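Local coordinates for BH0236 protein (Bacillus halodurans, PDB 5T7A), which carries a family 56 carbohydrate-binding module that probably recognises beta-1,3-glucan and supports its hydrolysis, at residues D61-V66 against Q71-M76; F100-E103 against Q108-T111; T55-V60 against G81-V86; G38-T43 against T48-P53. One frame throughout, in Å; residues are numbered along the deposited sequence. Where two conformers were deposited one is given.

Contact 1: residues D61-V66 against Q71-M76. With EDO (1,2-ethanediol), chain F; EDO (1,2-ethanediol), chain E.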
loop_
_atom_site.group_PDB
_atom_site.type_symbol
_atom_site.label_atom_id
_atom_site.label_comp_id
_atom_site.label_asym_id
_atom_site.label_seq_id
_atom_site.Cartn_x
_atom_site.Cartn_y
_atom_site.Cartn_z
ATOM N N ASP A 61 5.770 -0.159 -6.378
ATOM C CA ASP A 61 6.499 -0.214 -5.112
ATOM C C ASP A 61 5.687 0.449 -4.001
ATOM O O ASP A 61 4.953 1.414 -4.249
ATOM C CB ASP A 61 7.800 0.505 -5.196
ATOM C CG ASP A 61 8.773 -0.129 -6.193
ATOM O OD1 ASP A 61 8.660 -1.319 -6.467
ATOM O OD2 ASP A 61 9.643 0.610 -6.721
ATOM N N VAL A 62 5.813 -0.099 -2.788
ATOM C CA VAL A 62 5.283 0.532 -1.619
ATOM C C VAL A 62 6.387 0.982 -0.702
ATOM O O VAL A 62 7.425 0.295 -0.587
ATOM C CB VAL A 62 4.267 -0.389 -0.894
ATOM C CG1 VAL A 62 4.899 -1.676 -0.371
ATOM C CG2 VAL A 62 3.550 0.355 0.201
ATOM N N HIS A 63 6.190 2.138 -0.101
ATOM C CA HIS A 63 7.138 2.786 0.870
ATOM C C HIS A 63 6.373 2.809 2.180
ATOM O O HIS A 63 5.210 3.227 2.196
ATOM C CB HIS A 63 7.449 4.203 0.428
ATOM C CG HIS A 63 7.758 4.312 -1.030
ATOM N ND1 HIS A 63 8.869 3.709 -1.608
ATOM C CD2 HIS A 63 7.061 4.839 -2.048
ATOM C CE1 HIS A 63 8.842 3.893 -2.913
ATOM N NE2 HIS A 63 7.766 4.588 -3.211
ATOM N N LEU A 64 6.951 2.259 3.275
ATOM C CA LEU A 64 6.183 2.208 4.527
ATOM C C LEU A 64 7.032 2.509 5.724
ATOM O O LEU A 64 8.257 2.311 5.711
ATOM C CB LEU A 64 5.397 0.917 4.641
ATOM C CG LEU A 64 6.167 -0.401 4.699
ATOM C CD1 LEU A 64 6.578 -0.628 6.140
ATOM C CD2 LEU A 64 5.312 -1.561 4.150
ATOM N N LYS A 65 6.356 2.999 6.749
ATOM C CA LYS A 65 6.983 3.158 8.069
ATOM C C LYS A 65 5.979 2.816 9.111
ATOM O O LYS A 65 4.791 3.093 8.973
ATOM C CB LYS A 65 7.299 4.625 8.301
ATOM C CG LYS A 65 8.270 5.282 7.394
ATOM C CD LYS A 65 8.131 6.803 7.570
ATOM C CE LYS A 65 9.145 7.474 6.709
ATOM N NZ LYS A 65 9.438 8.866 7.149
ATOM N N VAL A 66 6.453 2.317 10.250
ATOM C CA VAL A 66 5.576 1.970 11.338
ATOM C C VAL A 66 5.997 2.800 12.575
ATOM O O VAL A 66 7.184 2.770 12.909
ATOM C CB VAL A 66 5.698 0.500 11.672
ATOM C CG1 VAL A 66 4.825 0.197 12.898
ATOM C CG2 VAL A 66 5.326 -0.418 10.505
ATOM N N GLN A 71 12.041 4.049 6.967
ATOM C CA GLN A 71 11.292 3.760 5.782
ATOM C C GLN A 71 11.790 2.493 5.131
ATOM O O GLN A 71 13.006 2.369 4.917
ATOM C CB GLN A 71 11.416 4.893 4.815
ATOM C CG GLN A 71 10.597 4.674 3.521
ATOM C CD GLN A 71 10.634 5.864 2.612
ATOM O OE1 GLN A 71 10.622 6.991 3.060
ATOM N NE2 GLN A 71 10.676 5.622 1.313
ATOM N N LEU A 72 10.860 1.617 4.780
ATOM C CA LEU A 72 11.124 0.355 4.137
ATOM C C LEU A 72 10.440 0.401 2.779
ATOM O O LEU A 72 9.349 0.932 2.687
ATOM C CB LEU A 72 10.519 -0.728 4.983
ATOM C CG LEU A 72 11.065 -0.791 6.403
ATOM C CD1 LEU A 72 10.249 -1.775 7.247
ATOM C CD2 LEU A 72 12.496 -1.215 6.342
ATOM N N ASN A 73 11.118 -0.053 1.747
ATOM C CA ASN A 73 10.641 -0.045 0.384
ATOM C C ASN A 73 10.546 -1.462 -0.189
ATOM O O ASN A 73 11.529 -2.240 -0.132
ATOM C CB ASN A 73 11.532 0.815 -0.483
ATOM C CG ASN A 73 11.760 2.170 0.154
ATOM O OD1 ASN A 73 10.833 2.979 0.266
ATOM N ND2 ASN A 73 12.962 2.387 0.674
ATOM N N TYR A 74 9.408 -1.794 -0.818
ATOM C CA TYR A 74 9.190 -3.135 -1.305
ATOM C C TYR A 74 8.501 -3.083 -2.657
ATOM O O TYR A 74 7.628 -2.237 -2.894
ATOM C CB TYR A 74 8.318 -3.971 -0.394
ATOM C CG TYR A 74 8.774 -4.113 1.025
ATOM C CD1 TYR A 74 9.756 -5.045 1.371
ATOM C CD2 TYR A 74 8.312 -3.282 2.027
ATOM C CE1 TYR A 74 10.196 -5.159 2.677
ATOM C CE2 TYR A 74 8.692 -3.425 3.339
ATOM C CZ TYR A 74 9.640 -4.387 3.687
ATOM O OH TYR A 74 10.123 -4.488 4.984
ATOM N N ARG A 75 8.893 -3.981 -3.551
ATOM C CA ARG A 75 8.111 -4.258 -4.751
ATOM C C ARG A 75 6.910 -5.039 -4.315
ATOM O O ARG A 75 7.055 -6.119 -3.696
ATOM C CB ARG A 75 8.985 -4.991 -5.805
ATOM C CG ARG A 75 8.235 -5.429 -7.049
ATOM C CD ARG A 75 7.755 -4.270 -7.882
ATOM N NE ARG A 75 8.800 -3.341 -8.318
ATOM C CZ ARG A 75 9.647 -3.584 -9.324
ATOM N NH1 ARG A 75 9.548 -4.667 -10.031
ATOM N NH2 ARG A 75 10.561 -2.713 -9.626
ATOM N N MET A 76 5.718 -4.556 -4.637
ATOM C CA MET A 76 4.494 -5.231 -4.324
ATOM C C MET A 76 4.364 -6.464 -5.207
ATOM O O MET A 76 5.015 -6.576 -6.280
ATOM C CB MET A 76 3.305 -4.253 -4.460
ATOM C CG MET A 76 3.467 -3.026 -3.574
ATOM S SD MET A 76 1.944 -1.980 -3.632
ATOM C CE MET A 76 0.910 -2.775 -2.445
HETATM C C1 EDO F . 9.458 -0.301 11.296
HETATM O O1 EDO F . 10.481 -1.229 11.006
HETATM C C2 EDO F . 9.173 0.440 9.996
HETATM O O2 EDO F . 9.257 1.870 10.107
HETATM C C1 EDO E . 5.994 9.533 6.726
HETATM O O1 EDO E . 7.230 9.807 7.362
HETATM C C2 EDO E . 5.461 10.855 6.276
HETATM O O2 EDO E . 4.354 11.255 7.076
HETATM O O HOH W 1 11.131 -0.081 -8.706
#
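H63 and N73 each hold CG opposite their own carbonyl carbon and beside the backbone N (chi1 -46° and -50°), which brings the histidine ring to the asparagine amide. H63 ND1 donates to N73 OD1 at 2.8 Å. The acceptor sits at the ring edge, while ND1 approaches from a tilt to the carbonyl plane. Q71 NE2 donates to the same N73 OD1, also at 2.8 Å. This second bond is almost straight (175°) and uses a lone pair in the carbonyl plane. Two donors thus fix the asparagine oxygen. H63 NE2 bonds to T101 of the next strand, so both ring nitrogens are held. A leucine in place of H63 would probably leave N73 OD1 with Q71 as its remaining side-chain donor and T101 without its ring partner.

The two segments form an antiparallel beta hairpin of strands 60-66 and 72-79. Backbone bonds run both ways between V62 and Y74 and between L64 and L72. On the face of H63 and N73, D61 and R75 form a salt bridge, with R75 NE 2.7 Å from D61 OD1 on its syn side. The arginine chain bends twice to set its guanidinium nearly coplanar with the carboxylate. A water joins D61 OD2 to R75 NH2.

V62, L64, L72 and Y74 lie on the other face, where the contacts are mainly apolar. L64 CD2 meets the edge of the Y74 ring, 3.9 Å from CE2. L64 CD1 lies 4.0 Å from L72 CD1. M76 packs on V62, with M76 CG 3.8 Å from V62 CG1 and the two side chains crossing at about a right angle.

Contact 2: residues F100-E103 against Q108-T111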
loop_
_atom_site.group_PDB
_atom_site.type_symbol
_atom_site.label_atom_id
_atom_site.label_comp_id
_atom_site.label_asym_id
_atom_site.label_seq_id
_atom_site.Cartn_x
_atom_site.Cartn_y
_atom_site.Cartn_z
ATOM N N PHE A 100 3.042 5.056 -2.435
ATOM C CA PHE A 100 3.318 4.204 -3.565
ATOM C C PHE A 100 4.094 4.894 -4.649
ATOM O O PHE A 100 3.906 6.096 -4.885
ATOM C CB PHE A 100 2.003 3.681 -4.187
ATOM C CG PHE A 100 1.099 3.004 -3.175
ATOM C CD1 PHE A 100 1.219 1.669 -2.897
ATOM C CD2 PHE A 100 0.126 3.755 -2.500
ATOM C CE1 PHE A 100 0.360 1.053 -1.962
ATOM C CE2 PHE A 100 -0.678 3.161 -1.599
ATOM C CZ PHE A 100 -0.580 1.816 -1.297
ATOM N N THR A 101 4.850 4.084 -5.390
ATOM C CA THR A 101 5.394 4.536 -6.662
ATOM C C THR A 101 4.858 3.519 -7.675
ATOM O O THR A 101 5.168 2.334 -7.556
ATOM C CB THR A 101 6.938 4.617 -6.632
ATOM O OG1 THR A 101 7.363 5.613 -5.695
ATOM C CG2 THR A 101 7.472 4.961 -8.014
ATOM N N TYR A 102 4.104 4.008 -8.659
ATOM C CA TYR A 102 3.464 3.154 -9.626
ATOM C C TYR A 102 3.775 3.559 -11.033
ATOM O O TYR A 102 3.879 4.709 -11.365
ATOM C CB TYR A 102 1.946 3.152 -9.453
ATOM C CG TYR A 102 1.262 4.441 -9.582
ATOM C CD1 TYR A 102 1.173 5.341 -8.536
ATOM C CD2 TYR A 102 0.581 4.760 -10.790
ATOM C CE1 TYR A 102 0.482 6.544 -8.705
ATOM C CE2 TYR A 102 -0.100 5.934 -10.945
ATOM C CZ TYR A 102 -0.184 6.835 -9.900
ATOM O OH TYR A 102 -0.851 8.017 -10.036
ATOM N N GLU A 103 3.930 2.557 -11.870
ATOM C CA GLU A 103 4.183 2.810 -13.289
ATOM C C GLU A 103 2.800 2.976 -13.983
ATOM O O GLU A 103 1.790 2.314 -13.627
ATOM C CB GLU A 103 4.913 1.632 -13.843
ATOM C CG GLU A 103 5.411 1.800 -15.273
ATOM C CD GLU A 103 4.432 1.345 -16.317
ATOM O OE1 GLU A 103 3.402 0.688 -16.029
ATOM O OE2 GLU A 103 4.714 1.669 -17.511
ATOM N N GLN A 108 6.703 6.675 -14.141
ATOM C CA GLN A 108 6.218 6.325 -12.811
ATOM C C GLN A 108 5.847 7.592 -12.040
ATOM O O GLN A 108 6.288 8.706 -12.308
ATOM C CB GLN A 108 7.218 5.515 -12.020
ATOM C CG GLN A 108 8.552 6.227 -11.840
ATOM C CD GLN A 108 9.508 5.371 -10.994
ATOM O OE1 GLN A 108 9.584 4.143 -11.159
ATOM N NE2 GLN A 108 10.177 5.984 -10.066
ATOM N N TYR A 109 4.990 7.360 -11.068
ATOM C CA TYR A 109 4.414 8.402 -10.258
ATOM C C TYR A 109 4.398 7.984 -8.800
ATOM O O TYR A 109 4.222 6.823 -8.497
ATOM C CB TYR A 109 2.960 8.699 -10.732
ATOM C CG TYR A 109 2.900 9.001 -12.206
ATOM C CD1 TYR A 109 3.166 10.271 -12.685
ATOM C CD2 TYR A 109 2.628 7.989 -13.131
ATOM C CE1 TYR A 109 3.203 10.522 -14.038
ATOM C CE2 TYR A 109 2.626 8.247 -14.495
ATOM C CZ TYR A 109 2.887 9.523 -14.925
ATOM O OH TYR A 109 2.870 9.826 -16.311
ATOM N N THR A 110 4.551 8.942 -7.891
ATOM C CA THR A 110 4.545 8.663 -6.462
ATOM C C THR A 110 3.479 9.416 -5.716
ATOM O O THR A 110 3.251 10.610 -5.952
ATOM C CB THR A 110 5.931 8.997 -5.881
ATOM O OG1 THR A 110 6.980 8.225 -6.556
ATOM C CG2 THR A 110 6.020 8.715 -4.386
ATOM N N THR A 111 2.818 8.714 -4.820
ATOM C CA THR A 111 1.758 9.295 -4.048
ATOM C C THR A 111 2.274 9.968 -2.750
ATOM O O THR A 111 3.376 9.749 -2.310
ATOM C CB THR A 111 0.723 8.210 -3.652
ATOM O OG1 THR A 111 1.205 7.384 -2.568
ATOM C CG2 THR A 111 0.319 7.372 -4.822
#
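Y102 and Y109 are a hydrogen-bonded pair between antiparallel strands whose axes come within 4.4 Å and run at 160°. The strands, 95-103 and 108-117, form a beta hairpin at one edge of the module's sheet. Y102 N donates to Y109 O at 2.8 Å, and Y109 N returns a bond to Y102 O. At the other end, T111 N donates to F100 O. The return bond goes to a side chain: F100 N donates to T111 OG1 at 3.0 Å. OG1 lies between the backbone N and the carbonyl carbon of T111 (chi1 77°), a position from which it reaches the F100 backbone on the other strand.

T101 and T110 face each other as a non-hydrogen-bonded pair. Their hydroxyls meet with OG1 to OG1 at 2.8 Å, and T101 OG1 is also bonded by H63. T101 CG2 touches the Q108 amide, whose OE1 bonds to Y59.

The tyrosines occupy the opposite face. Y109 CB lies over the Y102 ring in a CH-pi contact, 4.0 Å from the centroid and offset toward the rim. The two rings are oblique. Y102 OH bonds to D34. At the edge of the Y102 ring, CE1 lies 4.0 Å from T111 CG2.

Contact 3: residues T55-V60 against G81-V86. With EDO (1,2-ethanediol), chain D.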
loop_
_atom_site.group_PDB
_atom_site.type_symbol
_atom_site.label_atom_id
_atom_site.label_comp_id
_atom_site.label_asym_id
_atom_site.label_seq_id
_atom_site.Cartn_x
_atom_site.Cartn_y
_atom_site.Cartn_z
ATOM N N THR A 55 -5.351 1.692 -14.737
ATOM C CA THR A 55 -4.624 1.243 -15.902
ATOM C C THR A 55 -3.580 0.243 -15.405
ATOM O O THR A 55 -2.976 0.463 -14.385
ATOM C CB THR A 55 -3.949 2.437 -16.569
ATOM O OG1 THR A 55 -4.919 3.320 -17.113
ATOM C CG2 THR A 55 -3.030 1.922 -17.751
ATOM N N GLU A 56 -3.413 -0.879 -16.091
ATOM C CA GLU A 56 -2.405 -1.895 -15.733
ATOM C C GLU A 56 -1.028 -1.247 -15.545
ATOM O O GLU A 56 -0.679 -0.410 -16.311
ATOM C CB GLU A 56 -2.319 -2.948 -16.846
ATOM C CG GLU A 56 -1.299 -4.027 -16.596
ATOM C CD GLU A 56 -1.257 -5.106 -17.673
ATOM O OE1 GLU A 56 -2.171 -5.187 -18.506
ATOM O OE2 GLU A 56 -0.286 -5.906 -17.638
ATOM N N ALA A 57 -0.352 -1.642 -14.470
ATOM C CA ALA A 57 0.988 -1.136 -14.126
ATOM C C ALA A 57 2.051 -2.251 -14.398
ATOM O O ALA A 57 1.826 -3.398 -14.112
ATOM C CB ALA A 57 0.996 -0.776 -12.655
ATOM N N ARG A 58 3.217 -1.844 -14.905
ATOM C CA ARG A 58 4.306 -2.797 -15.073
ATOM C C ARG A 58 4.866 -3.190 -13.689
ATOM O O ARG A 58 5.334 -4.339 -13.479
ATOM C CB ARG A 58 5.387 -2.228 -15.926
ATOM C CG ARG A 58 5.017 -2.103 -17.404
ATOM C CD ARG A 58 6.242 -1.677 -18.221
ATOM N NE ARG A 58 6.588 -0.272 -18.061
ATOM C CZ ARG A 58 7.800 0.173 -17.772
ATOM N NH1 ARG A 58 8.813 -0.690 -17.536
ATOM N NH2 ARG A 58 7.992 1.434 -17.682
ATOM N N TYR A 59 4.772 -2.283 -12.736
ATOM C CA TYR A 59 5.264 -2.504 -11.375
ATOM C C TYR A 59 4.656 -1.472 -10.447
ATOM O O TYR A 59 4.273 -0.371 -10.887
ATOM C CB TYR A 59 6.786 -2.373 -11.301
ATOM C CG TYR A 59 7.375 -1.070 -11.737
ATOM C CD1 TYR A 59 7.527 -0.009 -10.871
ATOM C CD2 TYR A 59 7.762 -0.861 -13.054
ATOM C CE1 TYR A 59 8.051 1.210 -11.300
ATOM C CE2 TYR A 59 8.332 0.360 -13.481
ATOM C CZ TYR A 59 8.469 1.378 -12.620
ATOM O OH TYR A 59 8.977 2.596 -13.045
ATOM N N VAL A 60 4.582 -1.857 -9.178
ATOM C CA VAL A 60 4.223 -0.867 -8.106
ATOM C C VAL A 60 5.103 -1.190 -6.905
ATOM O O VAL A 60 5.202 -2.334 -6.507
ATOM C CB VAL A 60 2.747 -1.028 -7.692
ATOM C CG1 VAL A 60 2.423 -0.018 -6.651
ATOM C CG2 VAL A 60 1.843 -0.849 -8.892
ATOM N N GLY A 81 -4.237 -8.177 -11.511
ATOM C CA GLY A 81 -4.314 -6.747 -11.832
ATOM C C GLY A 81 -4.239 -5.798 -10.634
ATOM O O GLY A 81 -4.303 -4.558 -10.842
ATOM N N GLU A 82 -4.103 -6.358 -9.432
ATOM C CA GLU A 82 -3.959 -5.615 -8.179
ATOM C C GLU A 82 -2.560 -5.861 -7.710
ATOM O O GLU A 82 -1.889 -6.729 -8.280
ATOM C CB GLU A 82 -4.930 -6.122 -7.116
ATOM C CG GLU A 82 -6.390 -5.923 -7.419
ATOM C CD GLU A 82 -7.218 -6.178 -6.204
ATOM O OE1 GLU A 82 -7.801 -5.227 -5.688
ATOM O OE2 GLU A 82 -7.239 -7.310 -5.673
ATOM N N TRP A 83 -2.119 -5.112 -6.701
ATOM C CA TRP A 83 -0.764 -5.227 -6.131
ATOM C C TRP A 83 -0.921 -5.227 -4.607
ATOM O O TRP A 83 -1.682 -4.450 -4.018
ATOM C CB TRP A 83 0.111 -4.131 -6.590
ATOM C CG TRP A 83 0.305 -4.076 -8.055
ATOM C CD1 TRP A 83 -0.586 -3.639 -9.011
ATOM C CD2 TRP A 83 1.442 -4.550 -8.769
ATOM N NE1 TRP A 83 -0.046 -3.783 -10.242
ATOM C CE2 TRP A 83 1.171 -4.393 -10.129
ATOM C CE3 TRP A 83 2.659 -5.102 -8.387
ATOM C CZ2 TRP A 83 2.099 -4.729 -11.102
ATOM C CZ3 TRP A 83 3.560 -5.458 -9.396
ATOM C CH2 TRP A 83 3.248 -5.257 -10.716
ATOM N N GLU A 84 -0.172 -6.100 -3.944
ATOM C CA GLU A 84 -0.334 -6.312 -2.497
ATOM C C GLU A 84 0.983 -6.380 -1.773
ATOM O O GLU A 84 1.999 -6.833 -2.355
ATOM C CB GLU A 84 -1.023 -7.637 -2.230
ATOM C CG GLU A 84 -2.431 -7.621 -2.747
ATOM C CD GLU A 84 -3.187 -8.947 -2.582
ATOM O OE1 GLU A 84 -2.580 -10.040 -2.883
ATOM O OE2 GLU A 84 -4.407 -8.869 -2.247
ATOM N N ARG A 85 0.956 -5.943 -0.519
ATOM C CA ARG A 85 2.051 -6.166 0.419
ATOM C C ARG A 85 1.404 -6.465 1.788
ATOM O O ARG A 85 0.726 -5.630 2.360
ATOM C CB ARG A 85 2.996 -4.991 0.490
ATOM C CG ARG A 85 4.040 -5.097 1.582
ATOM C CD ARG A 85 5.146 -6.011 1.228
ATOM N NE ARG A 85 6.001 -6.210 2.419
ATOM C CZ ARG A 85 7.029 -7.039 2.375
ATOM N NH1 ARG A 85 7.332 -7.635 1.231
ATOM N NH2 ARG A 85 7.743 -7.239 3.484
ATOM N N VAL A 86 1.749 -7.611 2.352
ATOM C CA VAL A 86 1.304 -7.997 3.697
ATOM C C VAL A 86 2.261 -7.398 4.729
ATOM O O VAL A 86 3.488 -7.474 4.589
ATOM C CB VAL A 86 1.199 -9.555 3.810
ATOM C CG1 VAL A 86 0.828 -9.975 5.226
ATOM C CG2 VAL A 86 0.168 -10.118 2.858
HETATM C C1 EDO D . 10.495 2.710 -15.804
HETATM O O1 EDO D . 10.521 2.860 -17.258
HETATM C C2 EDO D . 9.169 3.221 -15.388
HETATM O O2 EDO D . 9.203 4.532 -15.255
HETATM O O HOH W 2 -1.550 -3.766 -12.753
#
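G81 and A57 are joined by a shared water where strand 82-88 meets the loop leading into strand 60-66. The contact packs that loop, which links strands 46-53 and 60-66 of the antiparallel beta sheet, against a tryptophan. The water accepts from A57 N at 3.0 Å and gives only a weak bond to G81 O. It also accepts from W83 NE1 at 2.9 Å, lying in the indole plane.

W83 follows and carries the contact. Its CG is turned away from the carbonyl carbon and lies beside the backbone N (chi1 -61°), with the indole directed at the loop. V60 CG2 sits over the five-membered ring in a CH-pi contact, 3.5 Å from its centroid and 3° off the normal. The six-membered ring extends further along the loop. Its CH2 lies 3.5 Å from Y59 CA, and A57 O meets its edge 3.3 Å from CZ2. M76 and E78 of strand 72-79 also touch W83. An alanine here would probably open a gap beside V60 and A57 and leave the bridging water without its indole donor.

The buried V60 N has no hydrogen-bond partner and lies 3.7 Å from W83 CZ3.

Contact 4: residues G38-T43 against T48-P53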
loop_
_atom_site.group_PDB
_atom_site.type_symbol
_atom_site.label_atom_id
_atom_site.label_comp_id
_atom_site.label_asym_id
_atom_site.label_seq_id
_atom_site.Cartn_x
_atom_site.Cartn_y
_atom_site.Cartn_z
ATOM N N GLY A 38 -5.137 1.106 -0.290
ATOM C CA GLY A 38 -5.519 1.168 1.091
ATOM C C GLY A 38 -5.117 -0.081 1.850
ATOM O O GLY A 38 -4.145 -0.767 1.521
ATOM N N ILE A 39 -5.895 -0.340 2.903
ATOM C CA ILE A 39 -5.671 -1.465 3.810
ATOM C C ILE A 39 -6.864 -2.415 3.738
ATOM O O ILE A 39 -8.016 -1.967 3.840
ATOM C CB ILE A 39 -5.472 -0.985 5.236
ATOM C CG1 ILE A 39 -4.343 0.066 5.319
ATOM C CG2 ILE A 39 -5.199 -2.157 6.154
ATOM C CD1 ILE A 39 -2.956 -0.319 4.863
ATOM N N ARG A 40 -6.610 -3.721 3.602
ATOM C CA ARG A 40 -7.646 -4.714 3.613
ATOM C C ARG A 40 -7.119 -6.003 4.308
ATOM O O ARG A 40 -5.979 -6.004 4.783
ATOM C CB ARG A 40 -8.178 -4.993 2.205
ATOM C CG ARG A 40 -7.184 -5.649 1.291
ATOM C CD ARG A 40 -7.821 -5.772 -0.101
ATOM N NE ARG A 40 -6.965 -6.415 -1.049
ATOM C CZ ARG A 40 -7.019 -6.305 -2.357
ATOM N NH1 ARG A 40 -7.884 -5.499 -2.958
ATOM N NH2 ARG A 40 -6.173 -6.950 -3.096
ATOM N N GLY A 41 -7.955 -7.054 4.400
ATOM C CA GLY A 41 -7.414 -8.292 4.939
ATOM C C GLY A 41 -6.914 -8.184 6.408
ATOM O O GLY A 41 -5.913 -8.811 6.749
ATOM N N ILE A 42 -7.616 -7.435 7.238
ATOM C CA ILE A 42 -7.140 -7.174 8.593
ATOM C C ILE A 42 -7.450 -8.410 9.484
ATOM O O ILE A 42 -8.619 -8.878 9.537
ATOM C CB ILE A 42 -7.783 -5.932 9.123
ATOM C CG1 ILE A 42 -7.285 -4.728 8.300
ATOM C CG2 ILE A 42 -7.453 -5.765 10.598
ATOM C CD1 ILE A 42 -8.181 -3.525 8.397
ATOM N N THR A 43 -6.384 -8.966 10.039
ATOM C CA THR A 43 -6.512 -10.107 10.976
ATOM C C THR A 43 -5.769 -9.715 12.238
ATOM O O THR A 43 -5.205 -8.607 12.361
ATOM C CB THR A 43 -5.918 -11.372 10.435
ATOM O OG1 THR A 43 -4.490 -11.266 10.407
ATOM C CG2 THR A 43 -6.465 -11.692 9.059
ATOM N N THR A 48 -3.190 -6.224 4.868
ATOM C CA THR A 48 -2.662 -6.168 3.508
ATOM C C THR A 48 -2.779 -4.763 2.968
ATOM O O THR A 48 -3.857 -4.205 2.926
ATOM C CB THR A 48 -3.370 -7.145 2.571
ATOM O OG1 THR A 48 -3.070 -8.492 3.018
ATOM C CG2 THR A 48 -2.875 -6.960 1.128
ATOM N N ILE A 49 -1.655 -4.196 2.556
ATOM C CA ILE A 49 -1.688 -2.937 1.760
ATOM C C ILE A 49 -1.986 -3.329 0.345
ATOM O O ILE A 49 -1.294 -4.205 -0.242
ATOM C CB ILE A 49 -0.350 -2.185 1.775
ATOM C CG1 ILE A 49 0.067 -1.837 3.224
ATOM C CG2 ILE A 49 -0.459 -0.881 0.986
ATOM C CD1 ILE A 49 1.476 -1.316 3.355
ATOM N N PHE A 50 -2.992 -2.674 -0.256
ATOM C CA PHE A 50 -3.347 -2.999 -1.630
ATOM C C PHE A 50 -3.305 -1.744 -2.472
ATOM O O PHE A 50 -3.535 -0.646 -2.011
ATOM C CB PHE A 50 -4.696 -3.653 -1.767
ATOM C CG PHE A 50 -5.877 -2.724 -1.571
ATOM C CD1 PHE A 50 -6.322 -2.425 -0.284
ATOM C CD2 PHE A 50 -6.517 -2.129 -2.648
ATOM C CE1 PHE A 50 -7.427 -1.604 -0.095
ATOM C CE2 PHE A 50 -7.613 -1.266 -2.479
ATOM C CZ PHE A 50 -8.083 -1.011 -1.205
ATOM N N PHE A 51 -3.075 -1.965 -3.749
ATOM C CA PHE A 51 -3.033 -0.888 -4.779
ATOM C C PHE A 51 -3.639 -1.452 -6.067
ATOM O O PHE A 51 -3.151 -2.440 -6.627
ATOM C CB PHE A 51 -1.585 -0.451 -4.990
ATOM C CG PHE A 51 -1.426 0.756 -5.918
ATOM C CD1 PHE A 51 -1.404 2.035 -5.385
ATOM C CD2 PHE A 51 -1.356 0.590 -7.299
ATOM C CE1 PHE A 51 -1.287 3.160 -6.192
ATOM C CE2 PHE A 51 -1.237 1.681 -8.086
ATOM C CZ PHE A 51 -1.225 2.945 -7.565
ATOM N N ALA A 52 -4.765 -0.898 -6.478
ATOM C CA ALA A 52 -5.562 -1.426 -7.595
ATOM C C ALA A 52 -5.652 -0.325 -8.649
ATOM O O ALA A 52 -6.547 0.540 -8.626
ATOM C CB ALA A 52 -6.954 -1.839 -7.090
ATOM N N PRO A 53 -4.719 -0.322 -9.606
ATOM C CA PRO A 53 -4.687 0.768 -10.555
ATOM C C PRO A 53 -5.755 0.631 -11.610
ATOM O O PRO A 53 -6.188 -0.454 -11.938
ATOM C CB PRO A 53 -3.276 0.689 -11.156
ATOM C CG PRO A 53 -3.046 -0.811 -11.139
ATOM C CD PRO A 53 -3.605 -1.275 -9.819
HETATM O O HOH W 3 -4.075 -9.626 5.188
#
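T48 N donates to R40 O at 2.8 Å, and R40 N returns a bond to T48 O. These bonds belong to the beta hairpin of strands 35-40 and 46-53. The next hydrogen-bonded pair is G38 with F50, where F50 N donates to G38 O at 2.9 Å and G38 N donates to F50 O. A water links G41 O to T48 OG1.

The F50 side chain is sandwiched. On one face, G38 N lies above the ring, toward its rim, 3.6 Å from F50 CE1. G38 has no side chain, and any CB would press against that ring. Across the other face lies the guanidinium of R40, flat on the ring with planes 2° apart and centres 4.5 Å apart. The R40 chain leaves the backbone between N and the carbonyl carbon (chi1 67°) and then runs extended to NE, which carries the guanidinium across F50. F50 CB sits over the centre of the guanidinium, 3.6 Å from R40 CZ. Salt bridges to E82 and E84 of the neighbouring strand hold the R40 charge in place.

I39 and I49 point to the reverse face, toward the core. Their side chains meet where I39 CD1 lies 3.8 Å from I49 CG1.

Overall arrangement
Contact 4 comes first along the chain. Contact 3 follows, with contact 1 nested inside the loop it closes, and contact 2 comes last. Contacts 1, 2 and 4 are hairpins, while contact 3 joins a loop to strand 82-88. All belong to one antiparallel set of strands, consistent with a beta-sandwich. Contacts 2 and 4 are about 16 Å apart between centres, on opposite sides of the chain's centre. F100 and Y102 still reach F51 through the core. Contacts 1 and 2 meet through the neighbouring strands 60-66 and 95-103. Strands 46-53 and 82-88, also neighbours, join contacts 4 and 3. R58-E103 ties contact 3 to contact 2. The module is thus one compact unit.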